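PDB 2PQG: ribosome-inactivating protein 3 from Zea mays, which belongs to the ribosome-inactivating protein family of plants and folds as one chain, a mixed beta-sheet covered by helices. Local coordinates for residues A[3-8]-A[53-58]; A[61-66]-A[133-138]; A[121-126]-A[180-185]. One frame throughout, in Å; residues are numbered along the deposited sequence.

Contact 1. Residues A[3-8]-A[53-58]; sequences TEIFPV and YTELKT
At the edge of the Phe6 ring, close to its plane, sits CD2 of Leu56, while the backbone N of Val8 lies over one face, displaced toward the rim. Beyond the two strands, the Phe18 ring stacks on Phe6 and that of Tyr13 meets it edge to face. The ring itself leads away from segment 53-58: CG is anti to the backbone N (chi1 -173°), and it is CB of Phe6 that packs on Leu56 CD2, at 3.9 Å. On this same side of the sheet, Glu4 CB rests on Thr54 CG2, also 3.9 Å apart, with the two side chains oblique to each other. The other side carries Ile5, Glu55 and Lys57. Ile5 and Glu55 lie alongside each other with their ends leading in one direction, and Lys57 slants across Ile5, its CD reaching 3.4 Å from Ile5 CG2.

The backbones show the parallel pattern plainly: alternate residues of segment 3-8 do the bonding. Glu4 N donates to Tyr53 O, Glu4 O accepts Glu55 N, Phe6 N binds Glu55 O and Phe6 O takes Lys57 N, all within 2.6 to 3.0 Å. At Pro7, the centre of an inverse gamma turn, the strand bends off, and Val8 N makes two weak bonds, one back to Phe6 O across the turn and one to Lys57 O.

Strand 2-7 is an outermost strand of the sheet within this chain. On its other flank strand 51-57 pairs with the antiparallel strand 62-68, which follows it in the chain, while helix 15-27 touches Glu4, and helix 125-135 covers Phe6, Val8 and Leu56.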
ATOM      1  N   THR A   3     -10.793   6.198  11.677  1.00 39.57           N
ATOM      2  CA  THR A   3      -9.898   5.095  12.013  1.00 38.08           C
ATOM      3  C   THR A   3     -10.474   3.737  11.615  1.00 35.65           C
ATOM      4  O   THR A   3     -11.690   3.539  11.624  1.00 38.82           O
ATOM      5  CB  THR A   3      -9.560   5.078  13.515  1.00 41.12           C
ATOM      6  OG1 THR A   3      -8.808   6.252  13.851  1.00 40.09           O
ATOM      7  CG2 THR A   3      -8.746   3.842  13.866  1.00 42.58           C
ATOM      8  N   GLU A   4      -9.590   2.807  11.268  1.00 32.59           N
ATOM      9  CA  GLU A   4      -9.937   1.397  11.161  1.00 31.75           C
ATOM     10  C   GLU A   4      -8.900   0.660  12.026  1.00 28.84           C
ATOM     11  O   GLU A   4      -7.772   1.148  12.230  1.00 25.75           O
ATOM     12  CB  GLU A   4      -9.849   0.857   9.729  1.00 34.84           C
ATOM     13  CG  GLU A   4     -10.584   1.686   8.709  1.00 34.21           C
ATOM     14  CD  GLU A   4     -12.079   1.735   8.938  1.00 33.76           C
ATOM     15  OE1 GLU A   4     -12.651   0.709   9.358  1.00 32.06           O
ATOM     16  OE2 GLU A   4     -12.686   2.794   8.670  1.00 37.72           O
ATOM     17  N   ILE A   5      -9.286  -0.499  12.557  1.00 25.01           N
ATOM     18  CA  ILE A   5      -8.400  -1.299  13.400  1.00 21.07           C
ATOM     19  C   ILE A   5      -8.389  -2.753  12.953  1.00 21.75           C
ATOM     20  O   ILE A   5      -9.447  -3.366  12.796  1.00 24.73           O
ATOM     21  CB  ILE A   5      -8.823  -1.248  14.881  1.00 19.11           C
ATOM     22  CG1 ILE A   5      -8.710   0.187  15.408  1.00 18.54           C
ATOM     23  CG2 ILE A   5      -7.943  -2.182  15.704  1.00 22.26           C
ATOM     24  CD1 ILE A   5      -9.251   0.362  16.813  1.00 12.37           C
ATOM     25  N   PHE A   6      -7.195  -3.297  12.731  1.00 20.27           N
ATOM     26  CA  PHE A   6      -7.066  -4.685  12.334  1.00 21.21           C
ATOM     27  C   PHE A   6      -6.139  -5.454  13.300  1.00 19.85           C
ATOM     28  O   PHE A   6      -4.962  -5.132  13.429  1.00 19.88           O
ATOM     29  CB  PHE A   6      -6.509  -4.818  10.906  1.00 25.54           C
ATOM     30  CG  PHE A   6      -6.508  -6.226  10.406  1.00 28.84           C
ATOM     31  CD1 PHE A   6      -5.394  -6.751   9.781  1.00 34.31           C
ATOM     32  CD2 PHE A   6      -7.616  -7.046  10.607  1.00 33.11           C
ATOM     33  CE1 PHE A   6      -5.371  -8.086   9.369  1.00 40.83           C
ATOM     34  CE2 PHE A   6      -7.605  -8.380  10.198  1.00 38.11           C
ATOM     35  CZ  PHE A   6      -6.479  -8.901   9.577  1.00 38.04           C
ATOM     36  N   PRO A   7      -6.681  -6.460  14.014  1.00 18.56           N
ATOM     37  CA  PRO A   7      -5.940  -7.288  14.976  1.00 21.23           C
ATOM     38  C   PRO A   7      -5.171  -8.333  14.183  1.00 22.67           C
ATOM     39  O   PRO A   7      -5.576  -9.498  14.099  1.00 26.59           O
ATOM     40  CB  PRO A   7      -7.041  -7.879  15.842  1.00 18.42           C
ATOM     41  CG  PRO A   7      -8.202  -7.989  14.873  1.00 16.54           C
ATOM     42  CD  PRO A   7      -8.126  -6.771  14.014  1.00 14.68           C
ATOM     43  N   VAL A   8      -4.052  -7.918  13.599  1.00 21.47           N
ATOM     44  CA  VAL A   8      -3.265  -8.798  12.741  1.00 22.73           C
ATOM     45  C   VAL A   8      -3.349 -10.249  13.206  1.00 22.75           C
ATOM     46  O   VAL A   8      -3.874 -11.109  12.498  1.00 27.84           O
ATOM     47  CB  VAL A   8      -1.788  -8.368  12.694  1.00 20.70           C
ATOM     48  CG1 VAL A   8      -1.049  -9.129  11.604  1.00 16.21           C
ATOM     49  CG2 VAL A   8      -1.680  -6.866  12.471  1.00 19.67           C
ATOM     50  N   TYR A  53      -7.136   6.289   8.554  1.00 22.72           N
ATOM     51  CA  TYR A  53      -6.128   5.828   9.507  1.00 26.67           C
ATOM     52  C   TYR A  53      -6.390   4.376   9.864  1.00 28.38           C
ATOM     53  O   TYR A  53      -7.429   4.048  10.440  1.00 28.37           O
ATOM     54  CB  TYR A  53      -6.179   6.627  10.802  1.00 31.23           C
ATOM     55  CG  TYR A  53      -5.399   7.907  10.769  1.00 37.30           C
ATOM     56  CD1 TYR A  53      -5.572   8.821   9.737  1.00 39.60           C
ATOM     57  CD2 TYR A  53      -4.497   8.217  11.787  1.00 40.70           C
ATOM     58  CE1 TYR A  53      -4.867  10.022   9.715  1.00 42.65           C
ATOM     59  CE2 TYR A  53      -3.784   9.418  11.776  1.00 44.13           C
ATOM     60  CZ  TYR A  53      -3.975  10.315  10.735  1.00 42.15           C
ATOM     61  OH  TYR A  53      -3.277  11.500  10.708  1.00 40.03           O
ATOM     62  N   THR A  54      -5.456   3.498   9.518  1.00 26.81           N
ATOM     63  CA  THR A  54      -5.627   2.102   9.851  1.00 24.03           C
ATOM     64  C   THR A  54      -4.585   1.708  10.876  1.00 21.97           C
ATOM     65  O   THR A  54      -3.386   1.852  10.660  1.00 17.55           O
ATOM     66  CB  THR A  54      -5.541   1.193   8.592  1.00 24.15           C
ATOM     67  OG1 THR A  54      -4.265   1.338   7.958  1.00 28.22           O
ATOM     68  CG2 THR A  54      -6.623   1.576   7.605  1.00 22.13           C
ATOM     69  N   GLU A  55      -5.070   1.243  12.020  1.00 25.19           N
ATOM     70  CA  GLU A  55      -4.190   0.812  13.092  1.00 26.37           C
ATOM     71  C   GLU A  55      -4.012  -0.696  13.045  1.00 23.86           C
ATOM     72  O   GLU A  55      -4.968  -1.443  13.261  1.00 24.38           O
ATOM     73  CB  GLU A  55      -4.752   1.197  14.462  1.00 30.59           C
ATOM     74  CG  GLU A  55      -3.710   1.115  15.569  1.00 43.03           C
ATOM     75  CD  GLU A  55      -4.314   1.030  16.956  1.00 50.58           C
ATOM     76  OE1 GLU A  55      -5.251   1.804  17.239  1.00 57.50           O
ATOM     77  OE2 GLU A  55      -3.848   0.195  17.765  1.00 50.71           O
ATOM     78  N   LEU A  56      -2.796  -1.141  12.743  1.00 20.90           N
ATOM     79  CA  LEU A  56      -2.502  -2.565  12.694  1.00 18.74           C
ATOM     80  C   LEU A  56      -1.850  -2.983  14.013  1.00 19.62           C
ATOM     81  O   LEU A  56      -0.773  -2.504  14.384  1.00 21.23           O
ATOM     82  CB  LEU A  56      -1.559  -2.874  11.534  1.00 14.96           C
ATOM     83  CG  LEU A  56      -1.985  -2.314  10.176  1.00 14.36           C
ATOM     84  CD1 LEU A  56      -0.923  -2.663   9.126  1.00 15.83           C
ATOM     85  CD2 LEU A  56      -3.330  -2.885   9.782  1.00  8.32           C
ATOM     86  N   LYS A  57      -2.506  -3.891  14.718  1.00 18.97           N
ATOM     87  CA  LYS A  57      -2.007  -4.355  16.007  1.00 17.69           C
ATOM     88  C   LYS A  57      -1.658  -5.826  16.028  1.00 16.82           C
ATOM     89  O   LYS A  57      -2.298  -6.638  15.333  1.00 18.18           O
ATOM     90  CB  LYS A  57      -3.060  -4.137  17.092  1.00 19.21           C
ATOM     91  CG  LYS A  57      -3.940  -2.903  16.905  1.00 26.81           C
ATOM     92  CD  LYS A  57      -5.286  -3.034  17.612  1.00 30.34           C
ATOM     93  CE  LYS A  57      -5.280  -2.330  18.949  1.00 33.09           C
ATOM     94  NZ  LYS A  57      -5.625  -3.253  20.060  1.00 34.31           N
ATOM     95  N   THR A  58      -0.625  -6.168  16.785  1.00 16.78           N
ATOM     96  CA  THR A  58      -0.332  -7.559  17.065  1.00 16.01           C
ATOM     97  C   THR A  58      -0.807  -7.913  18.461  1.00 13.78           C
ATOM     98  O   THR A  58      -1.731  -7.301  18.998  1.00 10.46           O
ATOM     99  CB  THR A  58       1.176  -7.851  16.956  1.00 15.16           C
ATOM    100  OG1 THR A  58       1.863  -7.252  18.062  1.00 13.36           O
ATOM    101  CG2 THR A  58       1.735  -7.293  15.656  1.00 16.57           C
TER

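Contact 2. Residues A[61-66]-A[133-138]; sequences SSITLA and NDLAKK
The junction between the mixed sheet and the last part of helix 125-135 is made by Ile63, near the start of strand 62-68, packing on Leu135 and Ala136. Its CG1 stands between the backbone N and the carbonyl carbon (chi1 59°), and CG2, anti to the carbonyl carbon, is set over the backbone of Ala136, 3.6 Å from its CA. Ala136 CB is almost as near, at 3.9 Å from Ile63 CG2. The second branch of Ile63 goes elsewhere: its CD1 comes to Leu135 CB at 4.2 Å, the two side chains lying obliquely.

Just before the strand, Ser61 brings its CB to 3.6 Å from the side-chain ND2 of Asn133, and to 3.7 Å from Ala136 CB. A type I beta turn begins at Leu135, and Lys138 N closes it on Leu135 O at 2.9 Å. Leu135 also touches Phe77 of strand 74-78 and residues of helix 171-189, so the Ile63-Leu135 packing joins the sheet to helix 171-189 as well.

Apolar packing therefore carries the direct contact, and its polar order comes from a third party. The hydroxyl oxygen of Thr58 accepts the amide of Ser61 and the ND2 of Asn133, as well as the amide of Thr60. One oxygen thereby joins the residues leading into the strand to the helix, and helps fix the rotation of the Asn133 carboxamide.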
ATOM      1  N   SER A  61       2.790  -5.327  19.700  1.00 26.66           N
ATOM      2  CA  SER A  61       2.983  -3.935  19.342  1.00 26.85           C
ATOM      3  C   SER A  61       1.909  -3.465  18.376  1.00 23.88           C
ATOM      4  O   SER A  61       0.903  -4.144  18.178  1.00 22.88           O
ATOM      5  CB  SER A  61       4.356  -3.750  18.706  1.00 30.91           C
ATOM      6  OG  SER A  61       4.719  -2.384  18.686  1.00 36.30           O
ATOM      7  N   SER A  62       2.127  -2.297  17.780  1.00 21.98           N
ATOM      8  CA  SER A  62       1.178  -1.748  16.817  1.00 21.15           C
ATOM      9  C   SER A  62       1.695  -0.489  16.121  1.00 20.86           C
ATOM     10  O   SER A  62       2.650   0.152  16.583  1.00 19.45           O
ATOM     11  CB  SER A  62      -0.153  -1.418  17.505  1.00 22.37           C
ATOM     12  OG  SER A  62       0.001  -0.345  18.423  1.00 21.35           O
ATOM     13  N   ILE A  63       1.068  -0.155  14.997  1.00 15.27           N
ATOM     14  CA  ILE A  63       1.412   1.044  14.249  1.00 15.46           C
ATOM     15  C   ILE A  63       0.162   1.560  13.555  1.00 17.13           C
ATOM     16  O   ILE A  63      -0.768   0.803  13.268  1.00 14.60           O
ATOM     17  CB  ILE A  63       2.497   0.799  13.167  1.00 12.78           C
ATOM     18  CG1 ILE A  63       2.030  -0.249  12.154  1.00 15.73           C
ATOM     19  CG2 ILE A  63       3.791   0.394  13.819  1.00 17.01           C
ATOM     20  CD1 ILE A  63       2.950  -0.388  10.944  1.00 12.36           C
ATOM     21  N   THR A  64       0.134   2.859  13.293  1.00 17.01           N
ATOM     22  CA  THR A  64      -1.001   3.451  12.602  1.00 18.08           C
ATOM     23  C   THR A  64      -0.521   3.897  11.222  1.00 18.78           C
ATOM     24  O   THR A  64       0.555   4.484  11.092  1.00 17.88           O
ATOM     25  CB  THR A  64      -1.549   4.674  13.359  1.00 16.15           C
ATOM     26  OG1 THR A  64      -1.772   4.327  14.732  1.00 19.30           O
ATOM     27  CG2 THR A  64      -2.862   5.134  12.739  1.00 14.86           C
ATOM     28  N   LEU A  65      -1.310   3.604  10.192  1.00 19.31           N
ATOM     29  CA  LEU A  65      -0.951   3.992   8.826  1.00 20.66           C
ATOM     30  C   LEU A  65      -1.751   5.220   8.388  1.00 19.67           C
ATOM     31  O   LEU A  65      -2.971   5.253   8.527  1.00 20.35           O
ATOM     32  CB  LEU A  65      -1.227   2.837   7.854  1.00 17.76           C
ATOM     33  CG  LEU A  65      -0.574   1.468   8.079  1.00 13.80           C
ATOM     34  CD1 LEU A  65      -1.056   0.508   6.989  1.00 12.52           C
ATOM     35  CD2 LEU A  65       0.942   1.587   8.062  1.00  3.46           C
ATOM     36  N   ALA A  66      -1.064   6.232   7.869  1.00 19.59           N
ATOM     37  CA  ALA A  66      -1.735   7.448   7.403  1.00 20.42           C
ATOM     38  C   ALA A  66      -1.983   7.337   5.900  1.00 21.33           C
ATOM     39  O   ALA A  66      -1.054   7.472   5.098  1.00 24.66           O
ATOM     40  CB  ALA A  66      -0.872   8.674   7.697  1.00 19.69           C
ATOM     41  N   ASN A 133       5.502  -5.393  13.811  1.00 22.46           N
ATOM     42  CA  ASN A 133       6.394  -5.488  14.956  1.00 25.89           C
ATOM     43  C   ASN A 133       7.736  -4.839  14.661  1.00 26.78           C
ATOM     44  O   ASN A 133       8.340  -4.222  15.537  1.00 30.41           O
ATOM     45  CB  ASN A 133       6.565  -6.955  15.365  1.00 25.52           C
ATOM     46  CG  ASN A 133       5.326  -7.512  16.052  1.00 28.07           C
ATOM     47  OD1 ASN A 133       5.123  -8.726  16.104  1.00 28.36           O
ATOM     48  ND2 ASN A 133       4.493  -6.620  16.592  1.00 28.98           N
ATOM     49  N   ASP A 134       8.181  -4.965  13.418  1.00 29.62           N
ATOM     50  CA  ASP A 134       9.449  -4.395  12.979  1.00 30.22           C
ATOM     51  C   ASP A 134       9.359  -2.872  12.913  1.00 29.62           C
ATOM     52  O   ASP A 134      10.182  -2.170  13.503  1.00 31.64           O
ATOM     53  CB  ASP A 134       9.803  -4.933  11.591  1.00 35.18           C
ATOM     54  CG  ASP A 134      11.288  -4.867  11.295  1.00 39.12           C
ATOM     55  OD1 ASP A 134      11.925  -3.840  11.604  1.00 43.85           O
ATOM     56  OD2 ASP A 134      11.817  -5.850  10.739  1.00 44.80           O
ATOM     57  N   LEU A 135       8.360  -2.370  12.188  1.00 25.22           N
ATOM     58  CA  LEU A 135       8.170  -0.929  12.027  1.00 22.30           C
ATOM     59  C   LEU A 135       7.792  -0.211  13.323  1.00 20.18           C
ATOM     60  O   LEU A 135       8.025   0.995  13.468  1.00 16.71           O
ATOM     61  CB  LEU A 135       7.121  -0.656  10.938  1.00 17.96           C
ATOM     62  CG  LEU A 135       7.563  -1.069   9.530  1.00 13.40           C
ATOM     63  CD1 LEU A 135       6.406  -0.892   8.560  1.00 15.92           C
ATOM     64  CD2 LEU A 135       8.781  -0.238   9.096  1.00  4.78           C
ATOM     65  N   ALA A 136       7.207  -0.948  14.263  1.00 20.77           N
ATOM     66  CA  ALA A 136       6.830  -0.366  15.547  1.00 23.95           C
ATOM     67  C   ALA A 136       8.101   0.076  16.246  1.00 25.72           C
ATOM     68  O   ALA A 136       8.057   0.862  17.185  1.00 29.47           O
ATOM     69  CB  ALA A 136       6.101  -1.387  16.402  1.00 20.03           C
ATOM     70  N   LYS A 137       9.235  -0.444  15.782  1.00 29.37           N
ATOM     71  CA  LYS A 137      10.532  -0.101  16.353  1.00 32.04           C
ATOM     72  C   LYS A 137      11.380   0.760  15.429  1.00 33.06           C
ATOM     73  O   LYS A 137      12.574   0.909  15.688  1.00 34.82           O
ATOM     74  CB  LYS A 137      11.348  -1.351  16.668  1.00 31.89           C
ATOM     75  CG  LYS A 137      10.555  -2.513  17.168  1.00 35.76           C
ATOM     76  CD  LYS A 137      11.471  -3.509  17.834  1.00 42.46           C
ATOM     77  CE  LYS A 137      10.671  -4.621  18.478  1.00 44.23           C
ATOM     78  NZ  LYS A 137      11.306  -5.069  19.748  1.00 46.11           N
ATOM     79  N   LYS A 138      10.796   1.316  14.364  1.00 33.42           N
ATOM     80  CA  LYS A 138      11.588   2.143  13.457  1.00 36.11           C
ATOM     81  C   LYS A 138      12.496   3.020  14.287  1.00 40.66           C
ATOM     82  O   LYS A 138      12.057   3.789  15.141  1.00 40.28           O
ATOM     83  CB  LYS A 138      10.730   3.032  12.562  1.00 35.73           C
ATOM     84  CG  LYS A 138      11.573   3.956  11.684  1.00 32.93           C
ATOM     85  CD  LYS A 138      12.028   3.284  10.407  1.00 33.61           C
ATOM     86  CE  LYS A 138      13.363   3.842   9.945  1.00 34.26           C
ATOM     87  NZ  LYS A 138      13.421   5.326  10.003  1.00 31.13           N
TER

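Contact 3. Residues A[121-126]-A[180-185]; sequences VTMGRA and LVVMVC
Apolar contacts come first: the thioether of Met123 lies against Val182 and Met183 of helix 171-189. Met123 SD approaches Val182 CG1 to 3.4 Å, the two side chains crossing at about a right angle. With Met183 the arrangement differs, since the two methionine chains run antiparallel alongside one another, bringing Met123 CB to 3.6 Å from Met183 CG. Both chains bend at their last torsion (chi3 -84° in Met123 and -85° in Met183), so each methyl turns off the line of its own chain. Val121 adds a looser touch, its CG1 being 4.5 Å from Val182 CG2, and Val197 of helix 191-199 touches both methionines.

The second kind of interaction involves the sulfur of Met183 and a backbone. Gly124 N points straight at Met183 SD over 3.7 Å, a weak hydrogen bond, and Gly124 O lies near the same sulfur without bonding to it. Gly124 is the N-cap of helix 125-135, right where an irregular stretch of chain turns into that helix. With its backbone turned as it is, a beta-carbon would collide with the carbonyl oxygen of Met123, so the conformation depends on the residue having no side chain. Helix 171-189 is itself irregular here, opening into a pi-like turn over 181-185.

Polar bonds to the surroundings make up the third group. Arg125, turned away from segment 180-185, bonds through its guanidinium to Tyr13 O and Asn202 OD1, and perhaps to Val8 O, a pair modelled implausibly short. Thr122 O accepts Lys179 NZ. The carbonyl oxygen of Met183 is paired with the hydroxyl of Tyr15.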
ATOM      1  N   VAL A 121       6.902  -9.445  -3.690  1.00 19.44           N
ATOM      2  CA  VAL A 121       6.489  -9.061  -2.345  1.00 16.14           C
ATOM      3  C   VAL A 121       5.642 -10.154  -1.691  1.00 17.32           C
ATOM      4  O   VAL A 121       4.459 -10.316  -2.014  1.00 15.36           O
ATOM      5  CB  VAL A 121       5.696  -7.738  -2.381  1.00 16.40           C
ATOM      6  CG1 VAL A 121       5.311  -7.311  -0.968  1.00 13.04           C
ATOM      7  CG2 VAL A 121       6.532  -6.659  -3.057  1.00 12.32           C
ATOM      8  N   THR A 122       6.258 -10.900  -0.772  1.00 15.77           N
ATOM      9  CA  THR A 122       5.572 -11.979  -0.078  1.00 16.18           C
ATOM     10  C   THR A 122       4.632 -11.421   0.984  1.00 16.56           C
ATOM     11  O   THR A 122       5.061 -10.662   1.856  1.00 13.96           O
ATOM     12  CB  THR A 122       6.572 -12.937   0.583  1.00 16.78           C
ATOM     13  OG1 THR A 122       7.553 -13.336  -0.383  1.00 17.32           O
ATOM     14  CG2 THR A 122       5.848 -14.193   1.087  1.00 18.43           C
ATOM     15  N   MET A 123       3.355 -11.799   0.895  1.00 18.39           N
ATOM     16  CA  MET A 123       2.343 -11.334   1.833  1.00 17.81           C
ATOM     17  C   MET A 123       1.752 -12.464   2.655  1.00 18.08           C
ATOM     18  O   MET A 123       2.070 -13.636   2.435  1.00 20.64           O
ATOM     19  CB  MET A 123       1.250 -10.561   1.071  1.00 17.75           C
ATOM     20  CG  MET A 123       1.802  -9.422   0.223  1.00 18.62           C
ATOM     21  SD  MET A 123       0.566  -8.761  -0.912  1.00 20.36           S
ATOM     22  CE  MET A 123       0.697  -9.909  -2.285  1.00 12.75           C
ATOM     23  N   GLY A 124       0.879 -12.102   3.589  1.00 17.45           N
ATOM     24  CA  GLY A 124       0.272 -13.073   4.477  1.00 18.47           C
ATOM     25  C   GLY A 124       0.127 -12.442   5.858  1.00 15.28           C
ATOM     26  O   GLY A 124       0.601 -11.327   6.110  1.00 14.04           O
ATOM     27  N   ARG A 125      -0.560 -13.136   6.758  1.00 15.42           N
ATOM     28  CA  ARG A 125      -0.788 -12.627   8.104  1.00 15.33           C
ATOM     29  C   ARG A 125       0.534 -12.607   8.862  1.00 14.99           C
ATOM     30  O   ARG A 125       0.881 -11.604   9.491  1.00  9.92           O
ATOM     31  CB  ARG A 125      -1.811 -13.501   8.833  1.00 11.50           C
ATOM     32  CG  ARG A 125      -2.188 -13.003  10.208  1.00  9.35           C
ATOM     33  CD  ARG A 125      -2.971 -14.063  10.958  1.00 11.16           C
ATOM     34  NE  ARG A 125      -4.263 -14.349  10.339  1.00 13.58           N
ATOM     35  CZ  ARG A 125      -5.304 -13.521  10.360  1.00 16.51           C
ATOM     36  NH1 ARG A 125      -6.437 -13.875   9.770  1.00 21.08           N
ATOM     37  NH2 ARG A 125      -5.221 -12.343  10.972  1.00 14.28           N
ATOM     38  N   ALA A 126       1.279 -13.708   8.786  1.00 12.45           N
ATOM     39  CA  ALA A 126       2.567 -13.777   9.470  1.00 17.42           C
ATOM     40  C   ALA A 126       3.486 -12.670   8.954  1.00 17.72           C
ATOM     41  O   ALA A 126       4.234 -12.059   9.722  1.00 17.13           O
ATOM     42  CB  ALA A 126       3.211 -15.143   9.254  1.00 13.37           C
ATOM     43  N   LEU A 180       2.965  -3.877   3.374  1.00 18.10           N
ATOM     44  CA  LEU A 180       1.729  -3.271   3.864  1.00 18.38           C
ATOM     45  C   LEU A 180       1.075  -2.422   2.781  1.00 17.43           C
ATOM     46  O   LEU A 180      -0.147  -2.314   2.724  1.00 13.00           O
ATOM     47  CB  LEU A 180       2.008  -2.411   5.101  1.00 16.41           C
ATOM     48  CG  LEU A 180       2.641  -3.137   6.293  1.00 17.36           C
ATOM     49  CD1 LEU A 180       2.911  -2.132   7.407  1.00 13.60           C
ATOM     50  CD2 LEU A 180       1.731  -4.267   6.778  1.00 10.83           C
ATOM     51  N   VAL A 181       1.900  -1.823   1.928  1.00 19.59           N
ATOM     52  CA  VAL A 181       1.396  -1.000   0.840  1.00 19.41           C
ATOM     53  C   VAL A 181       0.561  -1.870  -0.090  1.00 17.95           C
ATOM     54  O   VAL A 181      -0.525  -1.474  -0.497  1.00 20.14           O
ATOM     55  CB  VAL A 181       2.551  -0.339   0.042  1.00 20.00           C
ATOM     56  CG1 VAL A 181       1.996   0.391  -1.179  1.00 19.19           C
ATOM     57  CG2 VAL A 181       3.297   0.648   0.930  1.00 18.02           C
ATOM     58  N   VAL A 182       1.049  -3.068  -0.400  1.00 16.68           N
ATOM     59  CA  VAL A 182       0.309  -3.959  -1.288  1.00 16.15           C
ATOM     60  C   VAL A 182      -0.892  -4.620  -0.608  1.00 15.71           C
ATOM     61  O   VAL A 182      -1.974  -4.666  -1.188  1.00 16.08           O
ATOM     62  CB  VAL A 182       1.227  -5.058  -1.885  1.00 17.03           C
ATOM     63  CG1 VAL A 182       0.431  -5.952  -2.809  1.00 18.65           C
ATOM     64  CG2 VAL A 182       2.366  -4.424  -2.656  1.00 11.97           C
ATOM     65  N   MET A 183      -0.707  -5.125   0.613  1.00 16.13           N
ATOM     66  CA  MET A 183      -1.800  -5.773   1.352  1.00 15.30           C
ATOM     67  C   MET A 183      -2.917  -4.805   1.748  1.00 16.57           C
ATOM     68  O   MET A 183      -4.097  -5.156   1.687  1.00 17.44           O
ATOM     69  CB  MET A 183      -1.282  -6.454   2.628  1.00 14.95           C
ATOM     70  CG  MET A 183      -0.488  -7.732   2.404  1.00 13.09           C
ATOM     71  SD  MET A 183      -0.024  -8.560   3.945  1.00 19.31           S
ATOM     72  CE  MET A 183       1.510  -7.685   4.408  1.00 14.20           C
ATOM     73  N   VAL A 184      -2.558  -3.595   2.170  1.00 17.35           N
ATOM     74  CA  VAL A 184      -3.573  -2.629   2.571  1.00 18.36           C
ATOM     75  C   VAL A 184      -4.033  -1.666   1.461  1.00 20.46           C
ATOM     76  O   VAL A 184      -5.164  -1.774   0.983  1.00 22.63           O
ATOM     77  CB  VAL A 184      -3.106  -1.827   3.797  1.00 16.19           C
ATOM     78  CG1 VAL A 184      -4.189  -0.875   4.237  1.00 12.30           C
ATOM     79  CG2 VAL A 184      -2.759  -2.785   4.933  1.00 14.52           C
ATOM     80  N   CYS A 185      -3.178  -0.738   1.041  1.00 19.60           N
ATOM     81  CA  CYS A 185      -3.568   0.210   0.001  1.00 20.50           C
ATOM     82  C   CYS A 185      -4.047  -0.465  -1.258  1.00 22.77           C
ATOM     83  O   CYS A 185      -5.166  -0.226  -1.721  1.00 27.37           O
ATOM     84  CB  CYS A 185      -2.410   1.107  -0.381  1.00 21.30           C
ATOM     85  SG  CYS A 185      -1.801   2.102   0.969  1.00 30.68           S
TER

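How the contacts relate
The three contacts form a triangle, two at the sheet and one among the buried helices. Contacts 1 and 2, with centres about 10 Å apart, share the sheet: Leu56 N and Ile63 O are 2.9 Å apart, a probable hydrogen bond between neighbouring strands. Contacts 2 and 3 both use helix 125-135, at its two ends, with centres about 14 Å apart; along the chain their segments alternate. Leu180, in segment 180-185 but not touching 121-126, meets both other contacts, its CD1 lying 3.9 Å from Ile63 CD1, and its CD2 3.9 Å from Leu56 CD1. Between contacts 1 and 3, centres about 13 Å apart, Val8 O also nears Arg125 NH2, too closely modelled to be trusted.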